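Long-range contacts in extracellular serine protease (Aeromonas sobria, PDB 3WQB), which cleaves peptide bonds after paired basic residues, one of them lysine, in host plasma proteins, and probably acts as a potent virulence factor: residues T558-L563 against T573-N578; P237-E242 against L504-S509; G179-D184 against N221-G226; G227-R232 against L564-R569. The protein carries 1 engineered substitution. All coordinates share one frame; numbering follows the deposited sequence.

Interaction 1: T558-L563 against T573-N578. With CA (calcium ion), chain D.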
# COMPACT_ATOMS: atom_id res chain seq x y z
N THR A 558 -27.81 -11.03 8.83
CA THR A 558 -27.06 -10.20 9.78
C THR A 558 -25.61 -10.68 9.88
O THR A 558 -25.31 -11.84 9.64
CB THR A 558 -27.69 -10.20 11.19
OG1 THR A 558 -27.67 -11.53 11.72
CG2 THR A 558 -29.13 -9.69 11.12
N ARG A 559 -24.72 -9.75 10.22
CA ARG A 559 -23.34 -10.08 10.49
C ARG A 559 -22.92 -9.40 11.77
O ARG A 559 -23.45 -8.35 12.13
CB ARG A 559 -22.44 -9.61 9.35
CG ARG A 559 -22.66 -10.33 8.03
CD ARG A 559 -21.65 -9.90 6.98
NE ARG A 559 -21.77 -8.49 6.61
CZ ARG A 559 -22.57 -8.01 5.65
NH1 ARG A 559 -23.35 -8.82 4.94
NH2 ARG A 559 -22.57 -6.71 5.41
N GLN A 560 -21.95 -10.00 12.45
CA GLN A 560 -21.40 -9.39 13.64
C GLN A 560 -19.90 -9.15 13.52
O GLN A 560 -19.18 -9.92 12.89
CB GLN A 560 -21.71 -10.24 14.87
CG GLN A 560 -23.19 -10.25 15.26
CD GLN A 560 -23.41 -11.03 16.52
OE1 GLN A 560 -22.60 -11.87 16.87
NE2 GLN A 560 -24.50 -10.75 17.22
N VAL A 561 -19.47 -8.07 14.14
CA VAL A 561 -18.08 -7.64 14.12
C VAL A 561 -17.65 -7.40 15.56
O VAL A 561 -18.36 -6.75 16.32
CB VAL A 561 -17.93 -6.34 13.29
CG1 VAL A 561 -16.49 -5.83 13.32
CG2 VAL A 561 -18.37 -6.58 11.84
N SER A 562 -16.49 -7.94 15.91
CA SER A 562 -15.92 -7.76 17.24
C SER A 562 -15.11 -6.46 17.26
O SER A 562 -14.26 -6.22 16.38
CB SER A 562 -15.01 -8.95 17.60
OG SER A 562 -15.67 -10.21 17.41
N LEU A 563 -15.40 -5.63 18.25
CA LEU A 563 -14.70 -4.37 18.47
C LEU A 563 -13.90 -4.45 19.76
O LEU A 563 -14.47 -4.69 20.83
CB LEU A 563 -15.70 -3.21 18.57
CG LEU A 563 -16.82 -3.06 17.55
CD1 LEU A 563 -17.87 -2.09 18.06
CD2 LEU A 563 -16.24 -2.56 16.24
N THR A 573 -19.75 -5.95 20.59
CA THR A 573 -20.20 -6.52 19.32
C THR A 573 -20.94 -5.45 18.52
O THR A 573 -21.78 -4.72 19.04
CB THR A 573 -21.07 -7.78 19.52
OG1 THR A 573 -20.25 -8.85 20.01
CG2 THR A 573 -21.70 -8.23 18.19
N LEU A 574 -20.58 -5.36 17.24
CA LEU A 574 -21.26 -4.49 16.31
C LEU A 574 -22.08 -5.39 15.39
O LEU A 574 -21.55 -6.36 14.84
CB LEU A 574 -20.24 -3.68 15.51
CG LEU A 574 -20.73 -2.68 14.47
CD1 LEU A 574 -21.50 -1.54 15.12
CD2 LEU A 574 -19.55 -2.15 13.66
N THR A 575 -23.36 -5.09 15.26
CA THR A 575 -24.23 -5.83 14.36
C THR A 575 -24.47 -5.01 13.10
O THR A 575 -24.83 -3.83 13.18
CB THR A 575 -25.57 -6.21 15.03
OG1 THR A 575 -25.29 -6.94 16.23
CG2 THR A 575 -26.43 -7.07 14.10
N GLU A 576 -24.24 -5.63 11.95
CA GLU A 576 -24.56 -5.01 10.68
C GLU A 576 -25.97 -5.44 10.30
O GLU A 576 -26.20 -6.61 9.97
CB GLU A 576 -23.62 -5.47 9.58
CG GLU A 576 -22.19 -5.02 9.67
CD GLU A 576 -21.49 -5.29 8.36
OE1 GLU A 576 -21.72 -4.53 7.40
OE2 GLU A 576 -20.73 -6.28 8.28
N ARG A 577 -26.89 -4.50 10.33
CA ARG A 577 -28.28 -4.77 9.97
C ARG A 577 -28.45 -4.62 8.46
O ARG A 577 -27.94 -3.67 7.86
CB ARG A 577 -29.22 -3.82 10.72
CG ARG A 577 -28.93 -3.71 12.21
CD ARG A 577 -29.77 -4.69 13.02
NE ARG A 577 -29.21 -4.94 14.35
CZ ARG A 577 -29.33 -4.12 15.39
NH1 ARG A 577 -29.99 -2.98 15.29
NH2 ARG A 577 -28.77 -4.45 16.55
N ASN A 578 -29.15 -5.57 7.85
CA ASN A 578 -29.41 -5.50 6.42
C ASN A 578 -30.07 -4.19 5.98
O ASN A 578 -30.87 -3.62 6.72
CB ASN A 578 -30.24 -6.70 5.97
CG ASN A 578 -30.29 -6.84 4.46
OD1 ASN A 578 -29.30 -6.64 3.76
ND2 ASN A 578 -31.46 -7.18 3.95
CA CA D . -28.38 -6.47 1.55

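Interaction 2: P237-E242 against L504-S509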
# COMPACT_ATOMS: atom_id res chain seq x y z
N PRO A 237 -17.71 -16.30 4.49
CA PRO A 237 -16.76 -16.70 3.45
C PRO A 237 -15.39 -16.07 3.69
O PRO A 237 -15.29 -14.98 4.27
CB PRO A 237 -17.38 -16.15 2.17
CG PRO A 237 -18.81 -15.98 2.48
CD PRO A 237 -18.89 -15.62 3.92
N LYS A 238 -14.35 -16.75 3.23
CA LYS A 238 -12.97 -16.33 3.48
C LYS A 238 -12.53 -15.23 2.50
O LYS A 238 -11.59 -15.38 1.72
CB LYS A 238 -12.02 -17.53 3.45
CG LYS A 238 -12.32 -18.54 4.56
CD LYS A 238 -11.48 -19.80 4.41
CE LYS A 238 -11.77 -20.81 5.52
NZ LYS A 238 -11.20 -20.38 6.83
N LEU A 239 -13.23 -14.10 2.57
CA LEU A 239 -12.91 -12.89 1.83
C LEU A 239 -12.12 -11.95 2.73
O LEU A 239 -12.34 -11.94 3.94
CB LEU A 239 -14.20 -12.21 1.39
CG LEU A 239 -15.02 -13.00 0.36
CD1 LEU A 239 -16.36 -12.34 0.11
CD2 LEU A 239 -14.26 -13.13 -0.94
N PRO A 240 -11.22 -11.15 2.16
CA PRO A 240 -10.45 -10.24 3.01
C PRO A 240 -11.35 -9.24 3.71
O PRO A 240 -12.32 -8.73 3.13
CB PRO A 240 -9.54 -9.52 2.01
CG PRO A 240 -10.30 -9.59 0.71
CD PRO A 240 -10.90 -10.96 0.73
N PHE A 241 -11.04 -8.94 4.97
CA PHE A 241 -11.74 -7.86 5.64
C PHE A 241 -11.30 -6.54 5.00
O PHE A 241 -12.12 -5.70 4.63
CB PHE A 241 -11.45 -7.93 7.15
CG PHE A 241 -12.38 -7.10 8.01
CD1 PHE A 241 -13.74 -7.00 7.73
CD2 PHE A 241 -11.88 -6.46 9.15
CE1 PHE A 241 -14.59 -6.26 8.57
CE2 PHE A 241 -12.72 -5.72 9.98
CZ PHE A 241 -14.08 -5.63 9.69
N GLU A 242 -9.99 -6.36 4.85
CA GLU A 242 -9.45 -5.23 4.12
C GLU A 242 -9.10 -5.61 2.69
O GLU A 242 -8.10 -6.28 2.44
CB GLU A 242 -8.22 -4.69 4.84
CG GLU A 242 -7.61 -3.47 4.23
CD GLU A 242 -6.60 -2.87 5.14
OE1 GLU A 242 -6.99 -2.00 5.95
OE2 GLU A 242 -5.42 -3.28 5.08
N LEU A 504 -14.04 -4.52 -5.82
CA LEU A 504 -14.30 -4.54 -4.40
C LEU A 504 -15.06 -5.81 -4.06
O LEU A 504 -16.17 -6.04 -4.53
CB LEU A 504 -15.06 -3.29 -3.94
CG LEU A 504 -15.30 -3.13 -2.43
CD1 LEU A 504 -13.97 -3.12 -1.65
CD2 LEU A 504 -16.13 -1.89 -2.14
N SER A 505 -14.41 -6.65 -3.26
CA SER A 505 -15.00 -7.86 -2.75
C SER A 505 -15.92 -7.51 -1.58
O SER A 505 -15.65 -6.56 -0.84
CB SER A 505 -13.89 -8.82 -2.34
OG SER A 505 -12.94 -8.20 -1.49
N PRO A 506 -17.01 -8.28 -1.40
CA PRO A 506 -17.95 -7.96 -0.33
C PRO A 506 -17.45 -8.39 1.06
O PRO A 506 -16.45 -9.11 1.17
CB PRO A 506 -19.21 -8.75 -0.72
CG PRO A 506 -18.68 -9.90 -1.51
CD PRO A 506 -17.47 -9.39 -2.25
N PHE A 507 -18.14 -7.93 2.10
CA PHE A 507 -17.85 -8.31 3.49
C PHE A 507 -16.50 -7.74 3.93
O PHE A 507 -15.81 -8.27 4.79
CB PHE A 507 -17.95 -9.83 3.73
CG PHE A 507 -19.18 -10.45 3.12
CD1 PHE A 507 -20.40 -9.76 3.11
CD2 PHE A 507 -19.13 -11.71 2.55
CE1 PHE A 507 -21.54 -10.33 2.54
CE2 PHE A 507 -20.26 -12.29 1.98
CZ PHE A 507 -21.46 -11.60 1.97
N ASN A 508 -16.17 -6.62 3.30
CA ASN A 508 -15.00 -5.84 3.67
C ASN A 508 -15.25 -5.01 4.92
O ASN A 508 -16.29 -5.15 5.58
CB ASN A 508 -14.63 -4.94 2.50
CG ASN A 508 -15.79 -4.09 2.06
OD1 ASN A 508 -16.22 -3.20 2.79
ND2 ASN A 508 -16.33 -4.39 0.87
N SER A 509 -14.28 -4.17 5.27
CA SER A 509 -14.29 -3.44 6.53
C SER A 509 -15.06 -2.12 6.52
O SER A 509 -14.98 -1.36 7.48
CB SER A 509 -12.85 -3.21 7.02
OG SER A 509 -12.19 -2.25 6.21
O HOH W 1 -14.64 -10.80 5.09
O HOH W 2 -13.76 -8.49 0.96

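Interaction 3: G179-D184 against N221-G226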
# COMPACT_ATOMS: atom_id res chain seq x y z
N GLY A 179 0.06 2.26 5.50
CA GLY A 179 -1.23 2.38 4.86
C GLY A 179 -2.28 2.83 5.84
O GLY A 179 -2.01 2.98 7.05
N MET A 180 -3.48 3.04 5.32
CA MET A 180 -4.59 3.53 6.12
C MET A 180 -5.75 2.54 6.07
O MET A 180 -6.33 2.31 5.01
CB MET A 180 -5.03 4.90 5.61
CG MET A 180 -6.04 5.57 6.54
SD MET A 180 -6.52 7.20 5.96
CE MET A 180 -7.39 6.73 4.50
N SER A 181 -6.10 1.98 7.22
CA SER A 181 -7.30 1.14 7.32
C SER A 181 -8.50 2.04 7.54
O SER A 181 -8.40 3.05 8.24
CB SER A 181 -7.16 0.12 8.45
OG SER A 181 -6.10 -0.78 8.17
N VAL A 182 -9.63 1.68 6.93
CA VAL A 182 -10.82 2.53 6.99
C VAL A 182 -12.06 1.70 7.26
O VAL A 182 -12.13 0.53 6.86
CB VAL A 182 -11.03 3.34 5.67
CG1 VAL A 182 -9.89 4.32 5.46
CG2 VAL A 182 -11.18 2.43 4.46
N VAL A 183 -13.03 2.32 7.92
CA VAL A 183 -14.37 1.73 8.07
C VAL A 183 -15.43 2.53 7.32
O VAL A 183 -16.59 2.10 7.22
CB VAL A 183 -14.79 1.53 9.56
CG1 VAL A 183 -13.83 0.56 10.24
CG2 VAL A 183 -14.82 2.86 10.31
N ASP A 184 -15.04 3.69 6.79
CA ASP A 184 -15.91 4.48 5.94
C ASP A 184 -15.16 4.85 4.68
O ASP A 184 -13.96 5.13 4.73
CB ASP A 184 -16.39 5.75 6.66
CG ASP A 184 -17.40 5.45 7.75
OD1 ASP A 184 -17.01 5.50 8.93
OD2 ASP A 184 -18.58 5.13 7.44
N ASN A 221 -7.77 -10.38 8.02
CA ASN A 221 -8.62 -10.80 9.13
C ASN A 221 -9.02 -9.67 10.08
O ASN A 221 -10.15 -9.64 10.59
CB ASN A 221 -7.92 -11.91 9.91
CG ASN A 221 -7.59 -13.11 9.04
OD1 ASN A 221 -6.42 -13.49 8.89
ND2 ASN A 221 -8.61 -13.71 8.46
N LYS A 222 -8.10 -8.74 10.34
CA LYS A 222 -8.35 -7.69 11.32
C LYS A 222 -7.74 -6.38 10.88
O LYS A 222 -6.72 -6.36 10.18
CB LYS A 222 -7.82 -8.08 12.72
CG LYS A 222 -6.30 -8.20 12.84
CD LYS A 222 -5.92 -8.65 14.24
CE LYS A 222 -4.41 -8.63 14.46
NZ LYS A 222 -4.08 -9.14 15.82
N ILE A 223 -8.38 -5.29 11.29
CA ILE A 223 -7.82 -3.96 11.10
C ILE A 223 -7.78 -3.23 12.43
O ILE A 223 -8.54 -3.54 13.36
CB ILE A 223 -8.59 -3.12 10.04
CG1 ILE A 223 -10.07 -2.93 10.43
CG2 ILE A 223 -8.43 -3.76 8.66
CD1 ILE A 223 -10.72 -1.72 9.78
N ALA A 224 -6.85 -2.29 12.53
CA ALA A 224 -6.72 -1.43 13.69
C ALA A 224 -6.88 0.01 13.23
O ALA A 224 -6.33 0.41 12.20
CB ALA A 224 -5.37 -1.63 14.36
N ALA A 225 -7.65 0.77 13.99
CA ALA A 225 -7.96 2.14 13.66
C ALA A 225 -8.33 2.90 14.92
O ALA A 225 -9.24 2.49 15.66
CB ALA A 225 -9.11 2.19 12.65
N GLY A 226 -7.60 3.98 15.18
CA GLY A 226 -7.87 4.88 16.30
C GLY A 226 -8.05 4.19 17.64
O GLY A 226 -9.01 4.46 18.36
O HOH W 3 -5.01 -1.96 10.36

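Interaction 4: G227-R232 against L564-R569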
# COMPACT_ATOMS: atom_id res chain seq x y z
N GLY A 227 -7.13 3.28 17.97
CA GLY A 227 -7.15 2.60 19.26
C GLY A 227 -8.17 1.48 19.42
O GLY A 227 -8.40 1.00 20.53
N TYR A 228 -8.79 1.07 18.31
CA TYR A 228 -9.69 -0.09 18.28
C TYR A 228 -9.19 -1.12 17.28
O TYR A 228 -8.57 -0.77 16.27
CB TYR A 228 -11.11 0.32 17.88
CG TYR A 228 -11.87 1.10 18.94
CD1 TYR A 228 -11.64 2.47 19.12
CD2 TYR A 228 -12.81 0.47 19.76
CE1 TYR A 228 -12.33 3.19 20.10
CE2 TYR A 228 -13.51 1.19 20.73
CZ TYR A 228 -13.26 2.54 20.90
OH TYR A 228 -13.95 3.25 21.86
N VAL A 229 -9.46 -2.39 17.57
CA VAL A 229 -9.22 -3.47 16.62
C VAL A 229 -10.56 -4.08 16.25
O VAL A 229 -11.38 -4.39 17.13
CB VAL A 229 -8.26 -4.55 17.17
CG1 VAL A 229 -7.97 -5.62 16.12
CG2 VAL A 229 -6.95 -3.94 17.66
N LEU A 230 -10.79 -4.24 14.95
CA LEU A 230 -12.03 -4.83 14.43
C LEU A 230 -11.75 -6.10 13.65
O LEU A 230 -10.79 -6.16 12.88
CB LEU A 230 -12.78 -3.86 13.51
CG LEU A 230 -13.21 -2.49 14.04
CD1 LEU A 230 -12.05 -1.49 13.91
CD2 LEU A 230 -14.44 -2.01 13.26
N ASN A 231 -12.60 -7.10 13.83
CA ASN A 231 -12.56 -8.32 13.02
C ASN A 231 -13.96 -8.92 12.98
O ASN A 231 -14.74 -8.71 13.91
CB ASN A 231 -11.57 -9.34 13.59
CG ASN A 231 -12.03 -9.94 14.92
OD1 ASN A 231 -11.90 -9.31 15.97
ND2 ASN A 231 -12.56 -11.15 14.87
N ARG A 232 -14.26 -9.64 11.91
CA ARG A 232 -15.54 -10.33 11.80
C ARG A 232 -15.53 -11.55 12.69
O ARG A 232 -14.52 -12.24 12.82
CB ARG A 232 -15.83 -10.75 10.35
CG ARG A 232 -15.96 -9.56 9.42
CD ARG A 232 -16.60 -9.92 8.09
NE ARG A 232 -16.94 -8.71 7.34
CZ ARG A 232 -18.01 -7.96 7.59
NH1 ARG A 232 -18.86 -8.31 8.55
NH2 ARG A 232 -18.26 -6.87 6.88
N LEU A 564 -12.59 -4.27 19.66
CA LEU A 564 -11.71 -4.26 20.84
C LEU A 564 -11.20 -2.87 21.11
O LEU A 564 -10.54 -2.27 20.26
CB LEU A 564 -10.53 -5.22 20.63
CG LEU A 564 -9.38 -5.20 21.65
CD1 LEU A 564 -9.84 -5.71 23.01
CD2 LEU A 564 -8.21 -6.03 21.14
N ASN A 565 -11.51 -2.34 22.29
CA ASN A 565 -10.88 -1.12 22.78
C ASN A 565 -9.49 -1.50 23.30
O ASN A 565 -9.38 -2.21 24.30
CB ASN A 565 -11.75 -0.52 23.89
CG ASN A 565 -11.25 0.83 24.37
OD1 ASN A 565 -10.07 0.99 24.70
ND2 ASN A 565 -12.15 1.80 24.42
N ARG A 566 -8.43 -1.04 22.63
CA ARG A 566 -7.08 -1.53 22.94
C ARG A 566 -6.57 -1.09 24.31
O ARG A 566 -5.79 -1.80 24.95
CB ARG A 566 -6.09 -1.10 21.85
CG ARG A 566 -6.41 -1.69 20.49
CD ARG A 566 -5.40 -1.25 19.44
NE ARG A 566 -4.20 -2.07 19.47
CZ ARG A 566 -3.22 -1.99 18.57
NH1 ARG A 566 -3.29 -1.13 17.57
NH2 ARG A 566 -2.16 -2.78 18.69
N GLU A 567 -7.04 0.07 24.75
CA GLU A 567 -6.68 0.64 26.05
C GLU A 567 -7.39 -0.04 27.22
O GLU A 567 -6.74 -0.46 28.19
CB GLU A 567 -6.99 2.14 26.03
CG GLU A 567 -6.79 2.87 27.34
CD GLU A 567 -7.48 4.22 27.34
OE1 GLU A 567 -8.47 4.37 28.09
OE2 GLU A 567 -7.05 5.11 26.57
N THR A 568 -8.71 -0.15 27.14
CA THR A 568 -9.50 -0.70 28.25
C THR A 568 -9.64 -2.21 28.19
O THR A 568 -9.94 -2.85 29.20
CB THR A 568 -10.92 -0.09 28.30
OG1 THR A 568 -11.67 -0.54 27.16
CG2 THR A 568 -10.87 1.44 28.32
N ARG A 569 -9.41 -2.77 27.00
CA ARG A 569 -9.60 -4.21 26.69
C ARG A 569 -11.07 -4.61 26.56
O ARG A 569 -11.37 -5.79 26.38
CB ARG A 569 -8.86 -5.13 27.69
CG ARG A 569 -7.38 -4.82 27.90
CD ARG A 569 -6.64 -4.58 26.59
NE ARG A 569 -6.52 -5.80 25.78
CZ ARG A 569 -5.94 -5.86 24.58
NH1 ARG A 569 -5.43 -4.78 24.02
NH2 ARG A 569 -5.89 -7.03 23.94
O HOH W 4 -5.08 1.39 16.68
O HOH W 5 -7.91 2.39 22.87

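Interaction 1: T558-L563 against T573-N578
Arg559 and Glu576 meet side-on across an antiparallel strand pair, and their salt bridge is its main polar side-chain link. NE of Arg559 lies 3.0 Å from Glu576 OE2, and NH2 reaches OE1 at 3.1 Å, one nitrogen to each oxygen. The carboxylate sits at the rim of the guanidinium with OE2 close to its plane, yet both nitrogens approach from above the carboxylate plane, the two groups being turned 72° apart. A bend at chi3 (-65°) swings NE of Arg559 toward the neighbouring strand. Next to this pair, CB of Leu574 touches both Val561 and Leu563, with Leu563 CD1 at 3.8 Å. On the other face, the extended side chain of Gln560 lies alongside Thr575 and lays its CD against Thr573 CG2 at 3.7 Å.

The backbone fixes this register. Val561 N to Leu574 O and Leu574 N to Val561 O are hydrogen bonds of 2.8 Å each, whereas in the Arg559–Glu576 pair the bond from Glu576 N to Arg559 O is short and its return bond weak. Further out, Arg559 NH1 bridges to Asp488, a calcium ligand, and Glu576 OE2 to Arg232, so charges alternate in a partly buried chain that probably keeps the carboxylate ionised. Beyond the strand end, Asn578 is a calcium ligand, together with Asp454, Asp488, Asp553, Ala555 and Asn579.

The segments belong to the hairpin of strands 559-565 and 571-576 in the P-domain. Strand 571-576 forms one border of a four-stranded antiparallel sheet, strand 228-233 flanks 559-565 on its other side, and helix 512-520 packs against Leu563, Leu574 and Glu576.

Interaction 2: P237-E242 against L504-S509
Leu239 and Pro240 share two buried waters with Phe507 and Pro506 through their carbonyl oxygens. One water donates to Leu239 O and Phe507 O, both at 2.8 Å. The other donates to Pro240 O and Pro506 O and accepts from the hydroxyl of Ser505, 2.6 Å from OG. Ser505 OG also hydrogen-bonds to Asn243 ND2.

Apolar contacts lie beside the waters. CB of Ser509 stands over the centre of the Phe241 ring, 3.7 Å from the centroid and 5° off the normal, a CH-pi contact, while Phe507 O lies at the edge of the same ring. Leu239 CD1 rests against both Pro506 CG and Phe507 CD2, 3.7 Å from each, and Pro237 CG reaches Phe507 CE2. In Asn508, chi1 (55°) sets CG between the backbone N and carbonyl carbon and chi2 (68°) turns the amide. Its ND2 donates to Ser505 O at 2.8 Å, the oxygen lying in the amide plane.

The loops come from the subtilisin domain and the P-domain. Ser509 OG hydrogen-bonds to Val182 O, and Arg232 to Phe507 O and Asn508 O. Water and Arg232 thus supply donors to buried carbonyls at a mixed interface, consistent with the waters being part of it.

Interaction 3: G179-D184 against N221-G226
Ile223 turns its two branches toward different parts of loop 179-184: with chi1 at 60°, CG1 sits between the backbone N and the carbonyl carbon, and CG2 lies anti to the carbonyl carbon. Chi2 (157°) then extends CD1 toward Val183 CG1, 3.9 Å away, where it also comes against Val182 O. CG2 instead faces Ser181, approaching OG at 3.8 Å. CB of the serine rests against Ile223 CB and, at 3.9 Å, Ala224 O.

A water completes the link, donating to Ser181 OG at 2.7 Å and accepting from Ala224 N at 2.9 Å. The serine hydroxyl also hydrogen-bonds to Glu242 OE1, so this buried polar group, set beside an aliphatic side chain, is held by the water and by Glu242.

The contact lies within the subtilisin domain, away from the calcium sites and the catalytic residues. Loop 179-184 leaves the central parallel sheet at the end of strand 173-179 and leads to helix 191-205. Gly179 pairs with a strand of another protein chain, which also hydrogen-bonds to Ser181 N and Ala224 O. Strand 222-225 is a border strand, within this chain, of the antiparallel sheet shared with the P-domain, and pairs with strand 228-233, whose Leu230 packs on Val183.

Interaction 4: G227-R232 against L564-R569
The phenol ring of Tyr228 and the amide of Asn565 cross with their planes 59° apart, bringing ND2 to 3.4 Å from the tyrosine OH while CB of Asn565 approaches CE2. Two guanidinium groups lie nearby. That of Arg566 has a water in its plane at the edge, bound to NH1 and shared with Gly227 N. That of Arg569 has CD1 of Leu564 over the centre of one face, and at its edge Arg566 O, which accepts from NH1 at 3.1 Å.

With CG anti to the carbonyl carbon (chi1 -63°) and CD extended beyond it (chi2 -180°), Arg566 runs its aliphatic part over strand 228-233, CD lying 3.6 Å from Val229 CG2 and CG against Gly227 O. Here strand 228-233 of the subtilisin domain pairs antiparallel with strand 559-565 of the P-domain, forming an interdomain sheet. Val229 and Leu564 are a hydrogen-bonded pair, with Val229 N to Leu564 O at 2.9 Å and Leu564 N to Val229 O at 2.8 Å. Tyr228 and Asn565 follow as a non-hydrogen-bonded pair, and Arg566 N adds a bond to Gly227 O at 2.9 Å.

Past the strand end, Asn565 OD1 accepts from Thr568 N at 3.0 Å, an Asx motif, alongside the backbone bond from Arg569 N to Asn565 O. A second water donates to Gly227 O and accepts from Glu567 N, and the backbone of another protein chain packs against Tyr228.

From the N terminus, interaction 3 closes first, tying the loop after strand 173-179 to strand 222-225. The next strand, 228-233, opens interaction 4, a long closure that ends only at 564-569. Interaction 2 lies wholly within that span, linking loops 237-242 and 504-509. Interaction 1 opens before interaction 4 closes and ends after it, so these two cross, sharing strand 559-565. Interactions 1, 3 and 4 reach one antiparallel sheet that subtilisin domain and P-domain build together, while interaction 2 joins the same domains through loops. Arg232, in 227-232, touches segments of both interactions 1 and 2, and Glu242 and Ser509 connect interaction 2 to 179-184.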